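Local atomic coordinates of ornithine aminotransferase (Plasmodium falciparum, PDB entry 3LG0), a protein that catalyses the pyridoxal-phosphate-dependent transfer of the delta-amino group of ornithine to 2-oxoglutarate, giving glutamate semialdehyde and glutamate. Residues 326-340 against 400-414. Residues are numbered along the deposited sequence; the frame is centred on the assembly and turned at random.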
loop_
_atom_site.group_PDB
_atom_site.type_symbol
_atom_site.label_atom_id
_atom_site.label_comp_id
_atom_site.label_asym_id
_atom_site.label_seq_id
_atom_site.Cartn_x
_atom_site.Cartn_y
_atom_site.Cartn_z
ATOM N N PHE A 326 21.033 -11.850 -25.304
ATOM C CA PHE A 326 20.078 -12.875 -24.902
ATOM C C PHE A 326 18.866 -12.812 -25.807
ATOM O O PHE A 326 18.391 -13.834 -26.307
ATOM C CB PHE A 326 19.676 -12.675 -23.434
ATOM C CG PHE A 326 18.443 -13.436 -23.022
ATOM C CD1 PHE A 326 18.491 -14.803 -22.817
ATOM C CD2 PHE A 326 17.240 -12.777 -22.814
ATOM C CE1 PHE A 326 17.359 -15.507 -22.426
ATOM C CE2 PHE A 326 16.101 -13.476 -22.427
ATOM C CZ PHE A 326 16.161 -14.841 -22.235
ATOM N N LEU A 327 18.385 -11.599 -26.041
ATOM C CA LEU A 327 17.188 -11.419 -26.829
ATOM C C LEU A 327 17.426 -11.849 -28.272
ATOM O O LEU A 327 16.576 -12.505 -28.874
ATOM C CB LEU A 327 16.726 -9.962 -26.773
ATOM C CG LEU A 327 15.278 -9.716 -27.159
ATOM C CD1 LEU A 327 14.415 -9.796 -25.894
ATOM C CD2 LEU A 327 15.118 -8.361 -27.874
ATOM N N GLN A 328 18.579 -11.479 -28.826
ATOM C CA GLN A 328 18.868 -11.779 -30.228
ATOM C C GLN A 328 19.070 -13.277 -30.406
ATOM O O GLN A 328 18.511 -13.877 -31.320
ATOM C CB GLN A 328 20.093 -11.003 -30.735
ATOM C CG GLN A 328 20.362 -11.174 -32.237
ATOM C CD GLN A 328 19.200 -10.692 -33.120
ATOM O OE1 GLN A 328 18.681 -9.580 -32.948
ATOM N NE2 GLN A 328 18.804 -11.525 -34.082
ATOM N N ASN A 329 19.872 -13.862 -29.521
ATOM C CA ASN A 329 20.117 -15.295 -29.508
ATOM C C ASN A 329 18.806 -16.090 -29.375
ATOM O O ASN A 329 18.638 -17.162 -29.965
ATOM C CB ASN A 329 21.098 -15.626 -28.374
ATOM C CG ASN A 329 21.409 -17.108 -28.278
ATOM O OD1 ASN A 329 21.139 -17.881 -29.204
ATOM N ND2 ASN A 329 21.985 -17.513 -27.148
ATOM N N LEU A 330 17.866 -15.549 -28.609
ATOM C CA LEU A 330 16.559 -16.171 -28.453
ATOM C C LEU A 330 15.749 -16.032 -29.736
ATOM O O LEU A 330 15.114 -16.985 -30.186
ATOM C CB LEU A 330 15.820 -15.529 -27.285
ATOM C CG LEU A 330 14.677 -16.265 -26.596
ATOM C CD1 LEU A 330 15.151 -17.585 -26.043
ATOM C CD2 LEU A 330 14.111 -15.409 -25.478
ATOM N N LYS A 331 15.778 -14.842 -30.329
ATOM C CA LYS A 331 15.079 -14.591 -31.587
ATOM C C LYS A 331 15.567 -15.537 -32.689
ATOM O O LYS A 331 14.788 -15.997 -33.536
ATOM C CB LYS A 331 15.307 -13.151 -32.023
ATOM C CG LYS A 331 14.631 -12.766 -33.324
ATOM C CD LYS A 331 14.654 -11.254 -33.484
ATOM C CE LYS A 331 13.876 -10.789 -34.700
ATOM N NZ LYS A 331 14.629 -11.031 -35.948
ATOM N N GLU A 332 16.868 -15.810 -32.665
ATOM C CA GLU A 332 17.493 -16.713 -33.612
ATOM C C GLU A 332 17.049 -18.162 -33.423
ATOM O O GLU A 332 16.622 -18.813 -34.383
ATOM C CB GLU A 332 19.022 -16.605 -33.529
ATOM C CG GLU A 332 19.656 -15.902 -34.718
ATOM C CD GLU A 332 19.584 -16.745 -35.992
ATOM O OE1 GLU A 332 19.110 -16.237 -37.036
ATOM O OE2 GLU A 332 19.992 -17.927 -35.947
ATOM N N GLN A 333 17.141 -18.664 -32.192
ATOM C CA GLN A 333 16.852 -20.074 -31.933
ATOM C C GLN A 333 15.382 -20.428 -32.067
ATOM O O GLN A 333 15.034 -21.601 -32.088
ATOM C CB GLN A 333 17.379 -20.496 -30.566
ATOM C CG GLN A 333 18.890 -20.345 -30.436
ATOM C CD GLN A 333 19.444 -21.067 -29.234
ATOM O OE1 GLN A 333 20.319 -20.554 -28.538
ATOM N NE2 GLN A 333 18.938 -22.271 -28.981
ATOM N N LEU A 334 14.525 -19.413 -32.168
ATOM C CA LEU A 334 13.085 -19.632 -32.231
ATOM C C LEU A 334 12.516 -19.178 -33.560
ATOM O O LEU A 334 11.303 -19.146 -33.739
ATOM C CB LEU A 334 12.365 -18.889 -31.092
ATOM C CG LEU A 334 12.685 -19.299 -29.649
ATOM C CD1 LEU A 334 12.011 -18.348 -28.676
ATOM C CD2 LEU A 334 12.288 -20.747 -29.356
ATOM N N LYS A 335 13.394 -18.819 -34.487
ATOM C CA LYS A 335 12.963 -18.251 -35.764
ATOM C C LYS A 335 12.057 -19.182 -36.582
ATOM O O LYS A 335 11.220 -18.709 -37.341
ATOM C CB LYS A 335 14.175 -17.805 -36.599
ATOM C CG LYS A 335 15.039 -18.955 -37.104
ATOM C CD LYS A 335 16.280 -18.453 -37.833
ATOM C CE LYS A 335 17.160 -19.601 -38.286
ATOM N NZ LYS A 335 18.298 -19.115 -39.107
ATOM N N ASP A 336 12.227 -20.494 -36.424
ATOM C CA ASP A 336 11.450 -21.476 -37.183
ATOM C C ASP A 336 10.217 -22.018 -36.439
ATOM O O ASP A 336 9.459 -22.819 -36.981
ATOM C CB ASP A 336 12.350 -22.635 -37.616
ATOM C CG ASP A 336 13.481 -22.186 -38.529
ATOM O OD1 ASP A 336 13.218 -21.412 -39.479
ATOM O OD2 ASP A 336 14.632 -22.609 -38.296
ATOM N N SER A 337 10.021 -21.581 -35.201
ATOM C CA SER A 337 8.900 -22.038 -34.389
ATOM C C SER A 337 7.563 -21.596 -34.968
ATOM O O SER A 337 7.391 -20.441 -35.354
ATOM C CB SER A 337 9.036 -21.509 -32.957
ATOM O OG SER A 337 7.785 -21.529 -32.285
ATOM N N LYS A 338 6.607 -22.512 -35.005
ATOM C CA LYS A 338 5.281 -22.192 -35.508
ATOM C C LYS A 338 4.434 -21.439 -34.469
ATOM O O LYS A 338 3.645 -20.558 -34.821
ATOM C CB LYS A 338 4.569 -23.472 -35.951
ATOM C CG LYS A 338 3.642 -23.288 -37.142
ATOM C CD LYS A 338 3.214 -24.630 -37.730
ATOM C CE LYS A 338 4.395 -25.574 -37.883
ATOM N NZ LYS A 338 5.434 -25.041 -38.805
ATOM N N VAL A 339 4.595 -21.781 -33.192
ATOM C CA VAL A 339 3.754 -21.202 -32.137
ATOM C C VAL A 339 4.201 -19.806 -31.690
ATOM O O VAL A 339 3.386 -19.017 -31.225
ATOM C CB VAL A 339 3.655 -22.119 -30.887
ATOM C CG1 VAL A 339 3.046 -23.454 -31.250
ATOM C CG2 VAL A 339 5.014 -22.308 -30.240
ATOM N N VAL A 340 5.495 -19.510 -31.826
ATOM C CA VAL A 340 6.026 -18.183 -31.519
ATOM C C VAL A 340 5.625 -17.131 -32.565
ATOM O O VAL A 340 5.836 -17.323 -33.762
ATOM C CB VAL A 340 7.557 -18.198 -31.419
ATOM C CG1 VAL A 340 8.082 -16.789 -31.215
ATOM C CG2 VAL A 340 8.020 -19.131 -30.294
ATOM N N THR A 400 18.007 -20.093 -21.701
ATOM C CA THR A 400 17.748 -20.186 -23.133
ATOM C C THR A 400 17.446 -21.634 -23.547
ATOM O O THR A 400 16.495 -21.889 -24.300
ATOM C CB THR A 400 18.935 -19.629 -23.936
ATOM O OG1 THR A 400 19.114 -18.242 -23.613
ATOM C CG2 THR A 400 18.696 -19.779 -25.431
ATOM N N GLU A 401 18.242 -22.581 -23.050
ATOM C CA GLU A 401 17.999 -23.999 -23.343
ATOM C C GLU A 401 16.576 -24.332 -22.919
ATOM O O GLU A 401 15.825 -24.986 -23.646
ATOM C CB GLU A 401 18.965 -24.909 -22.571
ATOM C CG GLU A 401 20.442 -24.575 -22.711
ATOM C CD GLU A 401 21.135 -25.395 -23.785
ATOM O OE1 GLU A 401 20.574 -25.519 -24.895
ATOM O OE2 GLU A 401 22.243 -25.914 -23.519
ATOM N N ILE A 402 16.220 -23.869 -21.724
ATOM C CA ILE A 402 14.944 -24.203 -21.127
ATOM C C ILE A 402 13.801 -23.655 -21.954
ATOM O O ILE A 402 12.862 -24.378 -22.268
ATOM C CB ILE A 402 14.866 -23.705 -19.677
ATOM C CG1 ILE A 402 15.850 -24.487 -18.805
ATOM C CG2 ILE A 402 13.448 -23.828 -19.139
ATOM C CD1 ILE A 402 15.945 -23.998 -17.369
ATOM N N ILE A 403 13.882 -22.376 -22.308
ATOM C CA ILE A 403 12.880 -21.750 -23.165
ATOM C C ILE A 403 12.733 -22.456 -24.522
ATOM O O ILE A 403 11.616 -22.702 -24.989
ATOM C CB ILE A 403 13.196 -20.260 -23.397
ATOM C CG1 ILE A 403 13.173 -19.509 -22.066
ATOM C CG2 ILE A 403 12.205 -19.658 -24.371
ATOM C CD1 ILE A 403 13.713 -18.121 -22.149
ATOM N N VAL A 404 13.860 -22.777 -25.154
ATOM C CA VAL A 404 13.838 -23.439 -26.453
ATOM C C VAL A 404 13.186 -24.830 -26.369
ATOM O O VAL A 404 12.311 -25.177 -27.169
ATOM C CB VAL A 404 15.262 -23.557 -27.030
ATOM C CG1 VAL A 404 15.260 -24.396 -28.301
ATOM C CG2 VAL A 404 15.825 -22.186 -27.308
ATOM N N LYS A 405 13.611 -25.610 -25.381
ATOM C CA LYS A 405 13.062 -26.947 -25.141
ATOM C C LYS A 405 11.552 -26.918 -24.890
ATOM O O LYS A 405 10.833 -27.824 -25.319
ATOM C CB LYS A 405 13.790 -27.591 -23.953
ATOM C CG LYS A 405 13.237 -28.936 -23.507
ATOM C CD LYS A 405 13.965 -29.415 -22.250
ATOM C CE LYS A 405 13.354 -30.691 -21.705
ATOM N NZ LYS A 405 13.904 -30.987 -20.356
ATOM N N THR A 406 11.073 -25.873 -24.208
ATOM C CA THR A 406 9.651 -25.772 -23.850
ATOM C C THR A 406 8.813 -25.388 -25.063
ATOM O O THR A 406 7.743 -25.952 -25.290
ATOM C CB THR A 406 9.387 -24.759 -22.695
ATOM O OG1 THR A 406 10.125 -25.139 -21.529
ATOM C CG2 THR A 406 7.888 -24.699 -22.331
ATOM N N VAL A 407 9.303 -24.429 -25.842
ATOM C CA VAL A 407 8.638 -24.068 -27.087
ATOM C C VAL A 407 8.647 -25.261 -28.041
ATOM O O VAL A 407 7.638 -25.562 -28.673
ATOM C CB VAL A 407 9.309 -22.869 -27.769
ATOM C CG1 VAL A 407 8.628 -22.581 -29.101
ATOM C CG2 VAL A 407 9.248 -21.639 -26.865
ATOM N N LYS A 408 9.790 -25.933 -28.129
ATOM C CA LYS A 408 9.950 -27.101 -28.993
ATOM C C LYS A 408 8.815 -28.096 -28.776
ATOM O O LYS A 408 8.205 -28.573 -29.728
ATOM C CB LYS A 408 11.295 -27.773 -28.716
ATOM C CG LYS A 408 11.772 -28.721 -29.809
ATOM C CD LYS A 408 12.947 -29.545 -29.314
ATOM C CE LYS A 408 13.485 -30.482 -30.404
ATOM N NZ LYS A 408 12.492 -31.495 -30.885
ATOM N N PHE A 409 8.530 -28.382 -27.509
ATOM C CA PHE A 409 7.443 -29.282 -27.127
ATOM C C PHE A 409 6.107 -28.922 -27.771
ATOM O O PHE A 409 5.443 -29.787 -28.343
ATOM C CB PHE A 409 7.306 -29.337 -25.598
ATOM C CG PHE A 409 6.126 -30.139 -25.115
ATOM C CD1 PHE A 409 6.180 -31.525 -25.084
ATOM C CD2 PHE A 409 4.971 -29.506 -24.691
ATOM C CE1 PHE A 409 5.104 -32.265 -24.643
ATOM C CE2 PHE A 409 3.879 -30.236 -24.252
ATOM C CZ PHE A 409 3.945 -31.622 -24.223
ATOM N N PHE A 410 5.702 -27.659 -27.687
ATOM C CA PHE A 410 4.452 -27.248 -28.326
ATOM C C PHE A 410 4.505 -27.246 -29.858
ATOM O O PHE A 410 3.484 -27.441 -30.514
ATOM C CB PHE A 410 3.965 -25.900 -27.785
ATOM C CG PHE A 410 3.466 -25.988 -26.381
ATOM C CD1 PHE A 410 2.159 -26.354 -26.124
ATOM C CD2 PHE A 410 4.327 -25.779 -25.316
ATOM C CE1 PHE A 410 1.714 -26.478 -24.828
ATOM C CE2 PHE A 410 3.890 -25.899 -24.029
ATOM C CZ PHE A 410 2.580 -26.247 -23.780
ATOM N N ASP A 411 5.689 -27.021 -30.422
ATOM C CA ASP A 411 5.843 -27.085 -31.870
ATOM C C ASP A 411 5.719 -28.534 -32.331
ATOM O O ASP A 411 5.004 -28.824 -33.275
ATOM C CB ASP A 411 7.191 -26.503 -32.312
ATOM C CG ASP A 411 7.189 -24.970 -32.352
ATOM O OD1 ASP A 411 6.127 -24.356 -32.621
ATOM O OD2 ASP A 411 8.268 -24.381 -32.114
ATOM N N ASP A 412 6.414 -29.436 -31.644
ATOM C CA ASP A 412 6.410 -30.847 -32.004
ATOM C C ASP A 412 5.005 -31.462 -31.922
ATOM O O ASP A 412 4.725 -32.463 -32.568
ATOM C CB ASP A 412 7.406 -31.629 -31.131
ATOM C CG ASP A 412 8.844 -31.316 -31.472
ATOM O OD1 ASP A 412 9.062 -30.494 -32.380
ATOM O OD2 ASP A 412 9.763 -31.885 -30.846
ATOM N N ASN A 413 4.108 -30.838 -31.168
ATOM C CA ASN A 413 2.824 -31.464 -30.881
ATOM C C ASN A 413 1.546 -30.739 -31.316
ATOM O O ASN A 413 0.459 -31.078 -30.842
ATOM C CB ASN A 413 2.740 -31.798 -29.390
ATOM C CG ASN A 413 3.570 -33.010 -29.024
ATOM O OD1 ASN A 413 3.250 -34.125 -29.433
ATOM N ND2 ASN A 413 4.648 -32.801 -28.261
ATOM N N LEU A 414 1.638 -29.758 -32.211
ATOM C CA LEU A 414 0.409 -29.058 -32.603
ATOM C C LEU A 414 -0.437 -29.785 -33.642
ATOM O O LEU A 414 -1.667 -29.731 -33.551
ATOM C CB LEU A 414 0.669 -27.609 -33.024
ATOM C CG LEU A 414 2.003 -27.236 -33.652
ATOM C CD1 LEU A 414 2.425 -28.260 -34.697
ATOM C CD2 LEU A 414 1.864 -25.857 -34.260
#
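Asp411, in the last turn of helix 393-412, grips the bend after helix 315-333 with both carboxylate oxygens, enough acceptors for several donors. OD2 accepts a hydrogen bond from the hydroxyl of Ser337 through its syn lone pair (OG to OD2 2.9 Å), while OD1 is met nearly end-on by the backbone N of Val339 at 3.1 Å and more weakly by that of Lys338. Ser337 suits the bend because its hydroxyl, swung anti to its own backbone N (chi1 160°), also accepts from the N of Val340, forming an ST motif. Beside this clasp the compact Val339 and Val407 lie alongside one another, pointing opposite ways, CG2 to CG1 3.8 Å. Toward the N-terminal ends of both segments, longer branches fill the apolar seam: Leu334 CD2 reaches Val407 CB (4.0 Å), and Leu330 CD1 meets Ile403 CG2 roughly at right angles. Thr400 is a knob small enough for its hole among Phe326, Asn329, Leu330 and Gln333; its OG1, at the Phe326 ring edge, is hydrogen-bonded to Leu396 O of its own helix. This is structural packing away from the annotated sites: segments 326-333 and 400-412 cross at -27°, both against the mixed sheet, on Ile352 of strand 349-354 and Leu385 of strand 382-385.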